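PDB 2V84: Spermidine/putrescine ABC transporter, periplasmic binding protein from Treponema pallidum, which probably binds polyamines such as spermidine and putrescine and serves as the periplasmic receptor of an ABC-type uptake system. Local coordinates for residues Q105-K108 with E109-A113; P119-Y123 with S124-Y128. One frame throughout, in Å; residues are numbered along the deposited sequence.

Interaction 1 (Q105-K108 with E109-A113)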
loop_
_atom_site.group_PDB
_atom_site.type_symbol
_atom_site.label_atom_id
_atom_site.label_comp_id
_atom_site.label_asym_id
_atom_site.label_seq_id
_atom_site.Cartn_x
_atom_site.Cartn_y
_atom_site.Cartn_z
ATOM N N GLN A 105 -15.964 -10.329 10.878
ATOM C CA GLN A 105 -16.690 -9.448 11.790
ATOM C C GLN A 105 -15.781 -8.442 12.511
ATOM O O GLN A 105 -16.267 -7.537 13.190
ATOM C CB GLN A 105 -17.520 -10.265 12.788
ATOM C CG GLN A 105 -18.738 -10.925 12.163
ATOM C CD GLN A 105 -19.576 -9.957 11.352
ATOM O OE1 GLN A 105 -20.179 -9.031 11.898
ATOM N NE2 GLN A 105 -19.618 -10.165 10.042
ATOM N N PHE A 106 -14.467 -8.594 12.356
ATOM C CA PHE A 106 -13.521 -7.651 12.967
ATOM C C PHE A 106 -13.166 -6.473 12.055
ATOM O O PHE A 106 -12.400 -5.577 12.454
ATOM C CB PHE A 106 -12.255 -8.379 13.390
ATOM C CG PHE A 106 -12.475 -9.390 14.467
ATOM C CD1 PHE A 106 -13.219 -9.071 15.595
ATOM C CD2 PHE A 106 -11.918 -10.659 14.368
ATOM C CE1 PHE A 106 -13.417 -10.012 16.603
ATOM C CE2 PHE A 106 -12.100 -11.593 15.366
ATOM C CZ PHE A 106 -12.858 -11.276 16.480
ATOM N N ILE A 107 -13.723 -6.477 10.845
ATOM C CA ILE A 107 -13.441 -5.431 9.858
ATOM C C ILE A 107 -14.257 -4.210 10.281
ATOM O O ILE A 107 -15.480 -4.281 10.398
ATOM C CB ILE A 107 -13.694 -5.907 8.378
ATOM C CG1 ILE A 107 -12.725 -7.032 7.951
ATOM C CG2 ILE A 107 -13.528 -4.775 7.367
ATOM C CD1 ILE A 107 -11.262 -6.675 8.081
ATOM N N LYS A 108 -13.567 -3.103 10.558
ATOM C CA LYS A 108 -14.208 -1.862 11.018
ATOM C C LYS A 108 -15.302 -1.421 10.056
ATOM O O LYS A 108 -15.159 -1.560 8.859
ATOM C CB LYS A 108 -13.173 -0.734 11.157
ATOM C CG LYS A 108 -12.340 -0.801 12.426
ATOM C CD LYS A 108 -11.277 0.293 12.520
ATOM C CE LYS A 108 -10.514 0.144 13.837
ATOM N NZ LYS A 108 -9.417 1.128 14.104
ATOM N N GLU A 109 -16.388 -0.864 10.582
ATOM C CA GLU A 109 -17.459 -0.345 9.720
ATOM C C GLU A 109 -16.960 0.746 8.754
ATOM O O GLU A 109 -17.404 0.815 7.597
ATOM C CB GLU A 109 -18.631 0.175 10.558
ATOM C CG GLU A 109 -19.824 0.687 9.730
ATOM C CD GLU A 109 -20.250 -0.276 8.611
ATOM O OE1 GLU A 109 -20.459 -1.483 8.885
ATOM O OE2 GLU A 109 -20.375 0.182 7.449
ATOM N N SER A 110 -16.023 1.572 9.231
ATOM C CA SER A 110 -15.526 2.707 8.464
ATOM C C SER A 110 -14.784 2.237 7.230
ATOM O O SER A 110 -14.814 2.898 6.190
ATOM C CB SER A 110 -14.624 3.591 9.324
ATOM O OG SER A 110 -13.633 2.820 9.969
ATOM N N VAL A 111 -14.146 1.074 7.341
ATOM C CA VAL A 111 -13.456 0.480 6.211
ATOM C C VAL A 111 -14.456 -0.099 5.215
ATOM O O VAL A 111 -14.297 0.085 4.001
ATOM C CB VAL A 111 -12.436 -0.586 6.660
ATOM C CG1 VAL A 111 -11.889 -1.344 5.462
ATOM C CG2 VAL A 111 -11.308 0.081 7.416
ATOM N N ARG A 112 -15.467 -0.801 5.728
ATOM C CA ARG A 112 -16.530 -1.369 4.888
ATOM C C ARG A 112 -17.122 -0.309 3.955
ATOM O O ARG A 112 -17.363 -0.576 2.775
ATOM C CB ARG A 112 -17.642 -2.009 5.745
ATOM C CG ARG A 112 -17.170 -3.139 6.657
ATOM C CD ARG A 112 -18.339 -3.857 7.339
ATOM N NE ARG A 112 -18.098 -5.304 7.350
ATOM C CZ ARG A 112 -17.871 -6.040 8.438
ATOM N NH1 ARG A 112 -17.885 -5.483 9.646
ATOM N NH2 ARG A 112 -17.653 -7.346 8.316
ATOM N N ALA A 113 -17.331 0.894 4.483
ATOM C CA ALA A 113 -17.879 2.010 3.701
ATOM C C ALA A 113 -16.973 2.505 2.557
ATOM O O ALA A 113 -17.479 2.934 1.516
ATOM C CB ALA A 113 -18.267 3.167 4.620
#
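Ile107 and Arg112 carry the side-chain part of this local contact, where a turn runs into helix 109-114. The arginine chain starts beside its own backbone N (chi1 -59°), bends at chi3 and runs back over the residues before the helix. Its guanidinium then lies with one face under Ile107. CB of Ile107 stands 4.1 Å above the guanidinium plane, over its centre. CG2 of Ile107 reaches back to the arginine stem, 4.1 Å from Arg112 CG, and also approaches Val111 CG1 at 4.3 Å. Lys108 CB packs 3.8 Å from Ser110 OG.

Polar contacts lie beside this packing. Ile107 O is 2.8 Å from Arg112 NH1, but the angle is too poor for a hydrogen bond. Arg112 NH2 makes a weak hydrogen bond to Val104 O. The amide of Gln105 approaches the same end obliquely, with its plane 26° from that of the guanidinium. Beyond CG the Lys108 chain is fully extended and leads away from the helix. Its NZ bonds Ser296 O and forms a salt bridge with Glu314.

Backbone bonds fix the helix start. Arg112 N donates to Lys108 O at 3.2 Å, nearly straight at 167° and in the carbonyl plane. Val111 N adds a weak bond to the same oxygen. Phe106 and Lys108 are backbone-bonded to Arg300 and Ile298, so the turn is tied to a loop far along the sequence. The arrangement is that of a helix N-terminus: Lys108 occupies the N-cap position, and its carbonyl opens the run of i to i+4 bonds.

Interaction 2 (P119-Y123 with S124-Y128)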
loop_
_atom_site.group_PDB
_atom_site.type_symbol
_atom_site.label_atom_id
_atom_site.label_comp_id
_atom_site.label_asym_id
_atom_site.label_seq_id
_atom_site.Cartn_x
_atom_site.Cartn_y
_atom_site.Cartn_z
ATOM N N PRO A 119 -17.842 -3.935 -1.896
ATOM C CA PRO A 119 -18.367 -3.496 -0.603
ATOM C C PRO A 119 -18.873 -4.610 0.315
ATOM O O PRO A 119 -18.888 -4.443 1.548
ATOM C CB PRO A 119 -19.530 -2.572 -1.008
ATOM C CG PRO A 119 -19.911 -3.056 -2.344
ATOM C CD PRO A 119 -18.654 -3.402 -3.009
ATOM N N LYS A 120 -19.302 -5.723 -0.276
ATOM C CA LYS A 120 -19.830 -6.845 0.498
ATOM C C LYS A 120 -18.779 -7.948 0.648
ATOM O O LYS A 120 -19.067 -9.018 1.190
ATOM C CB LYS A 120 -21.138 -7.385 -0.112
ATOM C CG LYS A 120 -22.240 -6.319 -0.267
ATOM C CD LYS A 120 -23.582 -6.922 -0.680
ATOM C CE LYS A 120 -24.691 -5.866 -0.684
ATOM N NZ LYS A 120 -26.019 -6.406 -1.136
ATOM N N MET A 121 -17.560 -7.656 0.192
ATOM C CA MET A 121 -16.416 -8.584 0.294
ATOM C C MET A 121 -16.696 -9.910 -0.421
ATOM O O MET A 121 -16.339 -11.001 0.062
ATOM C CB MET A 121 -16.061 -8.821 1.760
ATOM C CG MET A 121 -15.541 -7.551 2.498
ATOM S SD MET A 121 -15.123 -7.884 4.213
ATOM C CE MET A 121 -16.718 -7.657 4.983
ATOM N N GLU A 122 -17.349 -9.806 -1.569
ATOM C CA GLU A 122 -17.742 -10.981 -2.325
ATOM C C GLU A 122 -16.559 -11.635 -3.034
ATOM O O GLU A 122 -16.586 -12.826 -3.304
ATOM C CB GLU A 122 -18.850 -10.614 -3.306
ATOM C CG GLU A 122 -19.313 -11.770 -4.157
ATOM C CD GLU A 122 -20.578 -11.464 -4.930
ATOM O OE1 GLU A 122 -20.715 -10.337 -5.457
ATOM O OE2 GLU A 122 -21.423 -12.365 -5.005
ATOM N N TYR A 123 -15.515 -10.852 -3.315
ATOM C CA TYR A 123 -14.383 -11.331 -4.087
ATOM C C TYR A 123 -13.102 -10.967 -3.371
ATOM O O TYR A 123 -12.015 -11.267 -3.854
ATOM C CB TYR A 123 -14.368 -10.713 -5.479
ATOM C CG TYR A 123 -15.431 -11.269 -6.417
ATOM C CD1 TYR A 123 -15.178 -12.391 -7.180
ATOM C CD2 TYR A 123 -16.678 -10.650 -6.536
ATOM C CE1 TYR A 123 -16.149 -12.896 -8.051
ATOM C CE2 TYR A 123 -17.667 -11.154 -7.394
ATOM C CZ TYR A 123 -17.392 -12.272 -8.151
ATOM O OH TYR A 123 -18.334 -12.781 -9.024
ATOM N N SER A 124 -13.215 -10.288 -2.232
ATOM C CA SER A 124 -12.004 -9.765 -1.554
ATOM C C SER A 124 -12.245 -9.585 -0.075
ATOM O O SER A 124 -13.359 -9.301 0.327
ATOM C CB SER A 124 -11.582 -8.417 -2.167
ATOM O OG SER A 124 -12.538 -7.381 -1.904
ATOM N N VAL A 125 -11.199 -9.711 0.738
ATOM C CA VAL A 125 -11.327 -9.381 2.160
ATOM C C VAL A 125 -10.174 -8.478 2.519
ATOM O O VAL A 125 -9.065 -8.815 2.209
ATOM C CB VAL A 125 -11.240 -10.643 3.062
ATOM C CG1 VAL A 125 -11.245 -10.242 4.567
ATOM C CG2 VAL A 125 -12.418 -11.616 2.766
ATOM N N PRO A 126 -10.422 -7.309 3.138
ATOM C CA PRO A 126 -9.288 -6.420 3.436
ATOM C C PRO A 126 -8.145 -7.049 4.225
ATOM O O PRO A 126 -8.379 -7.782 5.189
ATOM C CB PRO A 126 -9.927 -5.304 4.280
ATOM C CG PRO A 126 -11.319 -5.262 3.790
ATOM C CD PRO A 126 -11.706 -6.685 3.495
ATOM N N TYR A 127 -6.917 -6.712 3.826
ATOM C CA TYR A 127 -5.693 -7.210 4.432
ATOM C C TYR A 127 -5.046 -6.077 5.246
ATOM O O TYR A 127 -4.652 -6.269 6.401
ATOM C CB TYR A 127 -4.780 -7.655 3.282
ATOM C CG TYR A 127 -3.511 -8.338 3.665
ATOM C CD1 TYR A 127 -2.422 -7.614 4.146
ATOM C CD2 TYR A 127 -3.373 -9.711 3.490
ATOM C CE1 TYR A 127 -1.258 -8.239 4.473
ATOM C CE2 TYR A 127 -2.191 -10.356 3.831
ATOM C CZ TYR A 127 -1.148 -9.622 4.318
ATOM O OH TYR A 127 0.045 -10.249 4.641
ATOM N N TYR A 128 -4.948 -4.892 4.648
ATOM C CA TYR A 128 -4.371 -3.748 5.341
ATOM C C TYR A 128 -4.712 -2.488 4.573
ATOM O O TYR A 128 -4.873 -2.539 3.376
ATOM C CB TYR A 128 -2.822 -3.912 5.577
ATOM C CG TYR A 128 -2.273 -2.719 6.321
ATOM C CD1 TYR A 128 -2.662 -2.468 7.635
ATOM C CD2 TYR A 128 -1.419 -1.808 5.692
ATOM C CE1 TYR A 128 -2.220 -1.342 8.312
ATOM C CE2 TYR A 128 -0.983 -0.674 6.368
ATOM C CZ TYR A 128 -1.391 -0.452 7.662
ATOM O OH TYR A 128 -0.936 0.661 8.320
#
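Met121 meets Ser124 and Pro126 where a loop leads toward strand 125-137. Met121 CB comes to 3.1 Å from Ser124 O. Met121 CG is 3.5 Å from Ser124 O, so the root of the side chain rests on the backbone of Ser124. Met121 O also lies near this carbonyl, 3.4 Å from Ser124 O, but two acceptors cannot bond each other. Further out, Met121 SD packs against Pro126 CD at 3.7 Å. Met121 CG backs it up at 4.1 Å from Pro126 CD. The methionine thus meets the proline ring at its CD corner, and the two side chains cross at about a right angle. CG beside the backbone N (chi1 -65°) and an extended chi2 bring the sulfur there. The bend at chi3 swings CE alone, and CE lies farther from Pro126 CD than SD does.

The backbone of Met121 has positive phi (59°), in the left-handed region, and the chain turns here before Glu122 and Tyr123. Beyond the turn the chain passes into strand 125-137, which pairs antiparallel with strand 254-260. In that pairing Tyr127 and Tyr128 both face Asp258, a classic beta bulge.

Asp118 OD2 holds the turn from just before the segment: it is hydrogen-bonded to both Ser124 OG and Tyr123 N. Ser124 OG sits between its own backbone N and carbonyl carbon (chi1 67°), turned to this carboxylate. The side chain of Ser124 also touches Val84 of helix 81-89 and Ser259 of strand 254-260.

Interactions 1 and 2 lie in series along the chain, with helix 109-114 followed by strand 125-137. Their centres are about 10 Å apart, and they touch directly. Met121 CE of interaction 2 packs 3.5 Å from Arg112 NH2 of interaction 1. The same arginine and methionine thus carry side-chain packing in their own contacts and join the two. Pro126 is a second meeting point: Pro126 O is 4.2 Å from Ile107 CD1, and Pro126 CG is 4.3 Å from Val111 CG1. Helix 109-114 and strand 125-137 meet in this patch. Both contacts lie away from the predicted spermidine-binding residues, Asp165 to Glu168.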